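Local structure of relik capsid n-terminal domain (Oryctolagus cuniculus, 2XGU) at residues A[47-51]-A[107-113]; A[97-102]-A[116-120]. The protein is the N-terminal domain of an endogenous lentiviral capsid protein and, as in other lentiviruses, probably formed the outer layer of the capsid shell. All coordinates share one frame; numbering follows the deposited sequence.

Contact 1: A[47-51]-A[107-113]; sequences FTSVD and LSPEEAA
Val50 and Ala112 make the tight part of this contact, where the first turn of helix 49-57 meets the short helix 109-112. The branch that does the work is CG2 of Val50: a chi1 of 172° sends CG1 anti to the backbone N and leaves CG2 beside that N, facing Ala112. It lies 3.5 Å from Ala112 CB and also leans on the backbone oxygen of Leu107. Thr48 extends the apolar patch with its methyl, placing CG2 3.7 Å from Ala112 O and against the backbone and methyl of Ala113. Toward Pro109 the fit relaxes: Val50 CG1 only grazes the exposed proline ring, 4.3 Å from its CG.

No direct hydrogen bond joins the two segments, and water does that work instead. One molecule sits 2.6 Å from Thr48 OG1 and donates to Pro109 O; a second accepts from Ser49 N and donates to Ala112 O, each of its two bonds 2.9 Å long. Both segments illustrate the capping box. With Thr48 chi1 at 72°, OG1 stands between the backbone N and the carbonyl carbon and accepts from Asp51 N at 3.1 Å, while Thr48 N returns a bond to Asp51 OD2 from above the carboxylate plane. Ser108 and Glu111 repeat the scheme, Ser108 N reaching the anti side of Glu111 OE2 at 2.9 Å. Thr48 OG1 thus serves the cap and the water bridge together.

Tyr11 of strand 8-11 packs on Thr48, Pro109 and Ala113 and hydrogen-bonds Asp51 OD1, thus spanning both segments, while Arg121 and Tyr124 of helix 118-134 touch Ser49 of the first.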
loop_
_atom_site.group_PDB
_atom_site.type_symbol
_atom_site.label_atom_id
_atom_site.label_comp_id
_atom_site.label_asym_id
_atom_site.label_seq_id
_atom_site.Cartn_x
_atom_site.Cartn_y
_atom_site.Cartn_z
ATOM N N PHE A 47 6.001 -9.345 12.393
ATOM C CA PHE A 47 5.537 -8.564 13.550
ATOM C C PHE A 47 4.075 -8.865 13.845
ATOM O O PHE A 47 3.271 -9.042 12.925
ATOM C CB PHE A 47 5.656 -7.060 13.278
ATOM C CG PHE A 47 6.988 -6.460 13.641
ATOM C CD1 PHE A 47 8.147 -7.217 13.642
ATOM C CD2 PHE A 47 7.065 -5.112 13.981
ATOM C CE1 PHE A 47 9.375 -6.634 13.983
ATOM C CE2 PHE A 47 8.281 -4.535 14.323
ATOM C CZ PHE A 47 9.426 -5.300 14.321
ATOM N N THR A 48 3.698 -8.854 15.122
ATOM C CA THR A 48 2.274 -8.851 15.458
ATOM C C THR A 48 1.732 -7.421 15.355
ATOM O O THR A 48 2.486 -6.458 15.180
ATOM C CB THR A 48 2.034 -9.337 16.896
ATOM O OG1 THR A 48 2.486 -8.326 17.815
ATOM C CG2 THR A 48 2.778 -10.635 17.159
ATOM N N SER A 49 0.415 -7.268 15.447
ATOM C CA SER A 49 -0.173 -5.941 15.416
ATOM C C SER A 49 0.294 -5.108 16.617
ATOM O O SER A 49 0.492 -3.892 16.506
ATOM C CB SER A 49 -1.701 -6.039 15.326
ATOM O OG SER A 49 -2.056 -6.788 14.171
ATOM N N VAL A 50 0.483 -5.760 17.758
ATOM C CA VAL A 50 1.008 -5.068 18.940
ATOM C C VAL A 50 2.442 -4.551 18.708
ATOM O O VAL A 50 2.771 -3.419 19.083
ATOM C CB VAL A 50 0.946 -5.965 20.194
ATOM C CG1 VAL A 50 1.676 -5.309 21.363
ATOM C CG2 VAL A 50 -0.524 -6.240 20.570
ATOM N N ASP A 51 3.289 -5.371 18.094
ATOM C CA ASP A 51 4.635 -4.960 17.718
ATOM C C ASP A 51 4.602 -3.734 16.787
ATOM O O ASP A 51 5.401 -2.811 16.931
ATOM C CB ASP A 51 5.351 -6.083 16.959
ATOM C CG ASP A 51 5.604 -7.321 17.802
ATOM O OD1 ASP A 51 5.732 -7.226 19.033
ATOM O OD2 ASP A 51 5.714 -8.428 17.211
ATOM N N LEU A 107 -5.535 -6.116 22.667
ATOM C CA LEU A 107 -4.874 -7.412 22.720
ATOM C C LEU A 107 -3.621 -7.353 23.581
ATOM O O LEU A 107 -2.873 -6.378 23.528
ATOM C CB LEU A 107 -4.497 -7.897 21.311
ATOM C CG LEU A 107 -5.622 -8.056 20.292
ATOM C CD1 LEU A 107 -5.060 -8.666 19.013
ATOM C CD2 LEU A 107 -6.755 -8.915 20.859
ATOM N N SER A 108 -3.392 -8.397 24.371
ATOM C CA SER A 108 -2.118 -8.540 25.062
ATOM C C SER A 108 -1.086 -8.947 24.014
ATOM O O SER A 108 -1.455 -9.448 22.946
ATOM C CB SER A 108 -2.208 -9.602 26.163
ATOM O OG SER A 108 -2.318 -10.916 25.634
ATOM N N PRO A 109 0.206 -8.736 24.300
ATOM C CA PRO A 109 1.220 -9.170 23.330
ATOM C C PRO A 109 1.129 -10.668 23.052
ATOM O O PRO A 109 1.277 -11.074 21.901
ATOM C CB PRO A 109 2.537 -8.836 24.032
ATOM C CG PRO A 109 2.196 -7.694 24.939
ATOM C CD PRO A 109 0.790 -7.949 25.401
ATOM N N GLU A 110 0.890 -11.467 24.091
ATOM C CA GLU A 110 0.725 -12.906 23.944
ATOM C C GLU A 110 -0.473 -13.230 23.059
ATOM O O GLU A 110 -0.380 -14.054 22.140
ATOM C CB GLU A 110 0.549 -13.560 25.321
ATOM C CG GLU A 110 1.765 -13.438 26.241
ATOM C CD GLU A 110 1.996 -12.027 26.769
ATOM O OE1 GLU A 110 1.030 -11.236 26.853
ATOM O OE2 GLU A 110 3.155 -11.714 27.116
ATOM N N GLU A 111 -1.606 -12.594 23.341
ATOM C CA GLU A 111 -2.807 -12.822 22.539
ATOM C C GLU A 111 -2.557 -12.520 21.071
ATOM O O GLU A 111 -2.921 -13.314 20.200
ATOM C CB GLU A 111 -3.968 -11.961 23.036
ATOM C CG GLU A 111 -4.682 -12.525 24.244
ATOM C CD GLU A 111 -5.702 -11.561 24.807
ATOM O OE1 GLU A 111 -6.667 -12.027 25.454
ATOM O OE2 GLU A 111 -5.539 -10.337 24.604
ATOM N N ALA A 112 -1.933 -11.377 20.803
ATOM C CA ALA A 112 -1.687 -10.931 19.436
ATOM C C ALA A 112 -0.729 -11.852 18.670
ATOM O O ALA A 112 -0.691 -11.831 17.440
ATOM C CB ALA A 112 -1.145 -9.499 19.448
ATOM N N ALA A 113 0.030 -12.659 19.402
ATOM C CA ALA A 113 0.996 -13.562 18.789
ATOM C C ALA A 113 0.403 -14.952 18.523
ATOM O O ALA A 113 1.076 -15.823 17.968
ATOM C CB ALA A 113 2.235 -13.662 19.673
HETATM O O HOH W 1 2.451 -9.172 20.324
HETATM O O HOH W 2 -1.436 -9.454 15.976
#

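Contact 2: A[97-102]-A[116-120]; sequences LTSDQI and RFADA
Leu97, Phe117 and Ala120 form the apolar heart of this contact, with one methyl of the leucine shared between the other two. Leu97 CD1 sits 3.5 Å from Ala120 CB and 3.7 Å from Phe117 CD1, approaching the ring obliquely, and the leucine and phenylalanine side chains cross at about a right angle. Ile102 adds to this beside the leucine: its CG1 is 4.2 Å from Ala120 CB, and its CG2 rests against the backbone oxygen of Ala120. At the ring's edge, near its plane, Gln101 CB stands 4.0 Å from Phe117 CE1.

Retroviral capsid N-terminal domains are largely helical, and the pairing here joins the short helix 99-102 to the start of the long helix 118-134. Phe117 is the N-cap residue of the long helix, and Thr98 that of the short one, where its OG1 accepts from Gln101 N at 3.2 Å.

Arg116 brings the one charged side chain to touch across the contact, mostly through non-polar packing: its chain leaves the backbone with CG anti to N (chi1 -179°) and stays extended to NE. That course lays CG over one face of the Phe117 ring, offset toward its rim, and brings the guanidinium beside Leu97 CD2, which is 4.0 Å from NE. NE is buried here without a partner in the model. The amide of Gln101 lies next to the same guanidinium.

Two hydrogen bonds link the 97-102 segment to helix 63-83: Leu97 O accepts from Trp80 NE1, and Ser99 OG is bonded to Asp81 OD2.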
loop_
_atom_site.group_PDB
_atom_site.type_symbol
_atom_site.label_atom_id
_atom_site.label_comp_id
_atom_site.label_asym_id
_atom_site.label_seq_id
_atom_site.Cartn_x
_atom_site.Cartn_y
_atom_site.Cartn_z
ATOM N N LEU A 97 -12.257 -11.473 11.551
ATOM C CA LEU A 97 -12.035 -10.509 12.613
ATOM C C LEU A 97 -12.531 -9.101 12.304
ATOM O O LEU A 97 -12.723 -8.741 11.140
ATOM C CB LEU A 97 -10.553 -10.482 12.968
ATOM C CG LEU A 97 -10.018 -11.830 13.463
ATOM C CD1 LEU A 97 -8.505 -11.852 13.456
ATOM C CD2 LEU A 97 -10.548 -12.145 14.851
ATOM N N THR A 98 -12.777 -8.327 13.358
ATOM C CA THR A 98 -13.121 -6.920 13.203
ATOM C C THR A 98 -11.853 -6.114 12.930
ATOM O O THR A 98 -10.731 -6.585 13.169
ATOM C CB THR A 98 -13.757 -6.336 14.473
ATOM O OG1 THR A 98 -12.772 -6.301 15.512
ATOM C CG2 THR A 98 -14.960 -7.170 14.931
ATOM N N SER A 99 -12.014 -4.885 12.465
ATOM C CA SER A 99 -10.834 -4.059 12.253
ATOM C C SER A 99 -10.094 -3.799 13.558
ATOM O O SER A 99 -8.862 -3.716 13.554
ATOM C CB SER A 99 -11.151 -2.748 11.516
ATOM O OG SER A 99 -11.841 -1.828 12.341
ATOM N N ASP A 100 -10.824 -3.671 14.670
ATOM C CA ASP A 100 -10.151 -3.424 15.953
ATOM C C ASP A 100 -9.219 -4.586 16.267
ATOM O O ASP A 100 -8.063 -4.387 16.656
ATOM C CB ASP A 100 -11.165 -3.252 17.089
ATOM C CG ASP A 100 -11.677 -1.818 17.233
ATOM O OD1 ASP A 100 -11.119 -0.895 16.609
ATOM O OD2 ASP A 100 -12.648 -1.625 17.998
ATOM N N GLN A 101 -9.700 -5.806 16.049
ATOM C CA GLN A 101 -8.899 -7.000 16.280
ATOM C C GLN A 101 -7.700 -7.070 15.331
ATOM O O GLN A 101 -6.593 -7.420 15.732
ATOM C CB GLN A 101 -9.767 -8.257 16.133
ATOM C CG GLN A 101 -10.803 -8.409 17.248
ATOM C CD GLN A 101 -11.718 -9.602 17.048
ATOM O OE1 GLN A 101 -11.845 -10.458 17.928
ATOM N NE2 GLN A 101 -12.368 -9.664 15.893
ATOM N N ILE A 102 -7.931 -6.746 14.064
ATOM C CA ILE A 102 -6.844 -6.737 13.091
ATOM C C ILE A 102 -5.752 -5.738 13.495
ATOM O O ILE A 102 -4.559 -6.034 13.370
ATOM C CB ILE A 102 -7.387 -6.492 11.662
ATOM C CG1 ILE A 102 -8.181 -7.709 11.191
ATOM C CG2 ILE A 102 -6.269 -6.165 10.681
ATOM C CD1 ILE A 102 -9.160 -7.389 10.075
ATOM N N ARG A 116 -4.838 -17.436 16.171
ATOM C CA ARG A 116 -6.090 -16.779 15.806
ATOM C C ARG A 116 -5.832 -15.484 15.034
ATOM O O ARG A 116 -6.683 -15.027 14.268
ATOM C CB ARG A 116 -6.926 -16.483 17.056
ATOM C CG ARG A 116 -8.264 -15.827 16.765
ATOM C CD ARG A 116 -9.021 -15.459 18.041
ATOM N NE ARG A 116 -10.327 -14.878 17.734
ATOM C CZ ARG A 116 -11.025 -14.117 18.571
ATOM N NH1 ARG A 116 -10.540 -13.835 19.775
ATOM N NH2 ARG A 116 -12.204 -13.630 18.203
ATOM N N PHE A 117 -4.657 -14.898 15.256
ATOM C CA PHE A 117 -4.318 -13.605 14.669
ATOM C C PHE A 117 -3.187 -13.664 13.634
ATOM O O PHE A 117 -2.678 -12.628 13.215
ATOM C CB PHE A 117 -3.989 -12.597 15.781
ATOM C CG PHE A 117 -5.145 -12.317 16.697
ATOM C CD1 PHE A 117 -6.161 -11.467 16.303
ATOM C CD2 PHE A 117 -5.214 -12.902 17.946
ATOM C CE1 PHE A 117 -7.237 -11.211 17.141
ATOM C CE2 PHE A 117 -6.281 -12.643 18.794
ATOM C CZ PHE A 117 -7.295 -11.801 18.386
ATOM N N ALA A 118 -2.821 -14.865 13.193
ATOM C CA ALA A 118 -1.710 -15.031 12.246
ATOM C C ALA A 118 -1.956 -14.325 10.913
ATOM O O ALA A 118 -1.131 -13.542 10.441
ATOM C CB ALA A 118 -1.417 -16.510 12.021
ATOM N N ASP A 119 -3.095 -14.613 10.292
ATOM C CA ASP A 119 -3.465 -13.889 9.088
ATOM C C ASP A 119 -3.716 -12.407 9.406
ATOM O O ASP A 119 -3.368 -11.532 8.609
ATOM C CB ASP A 119 -4.679 -14.523 8.414
ATOM C CG ASP A 119 -5.099 -13.784 7.173
ATOM O OD1 ASP A 119 -4.293 -13.702 6.221
ATOM O OD2 ASP A 119 -6.222 -13.257 7.167
ATOM N N ALA A 120 -4.315 -12.118 10.556
ATOM C CA ALA A 120 -4.668 -10.741 10.903
ATOM C C ALA A 120 -3.462 -9.813 10.994
ATOM O O ALA A 120 -3.523 -8.681 10.525
ATOM C CB ALA A 120 -5.442 -10.710 12.202
#

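In the fold
From the N terminus, the chain passes through the hairpin of strands 2-5 and 8-11 and two helices before reaching 47-51, the first half of contact 1. Helix 63-83 and a long loop then lead to 97-102, the first half of contact 2. Next comes 107-113, which closes the larger loop, 56 residues on from 47-51, and finally 116-120, which closes the shorter one. The segments alternate, so the contacts cross rather than nest. Their centres are 10 Å apart, and Ser49 OG is probably hydrogen-bonded to Ile102 O. Contact 1 ties helix 49-57 to helix 109-112, contact 2 ties helix 99-102 to the start of helix 118-134, and their mutual touch joins the two pairs.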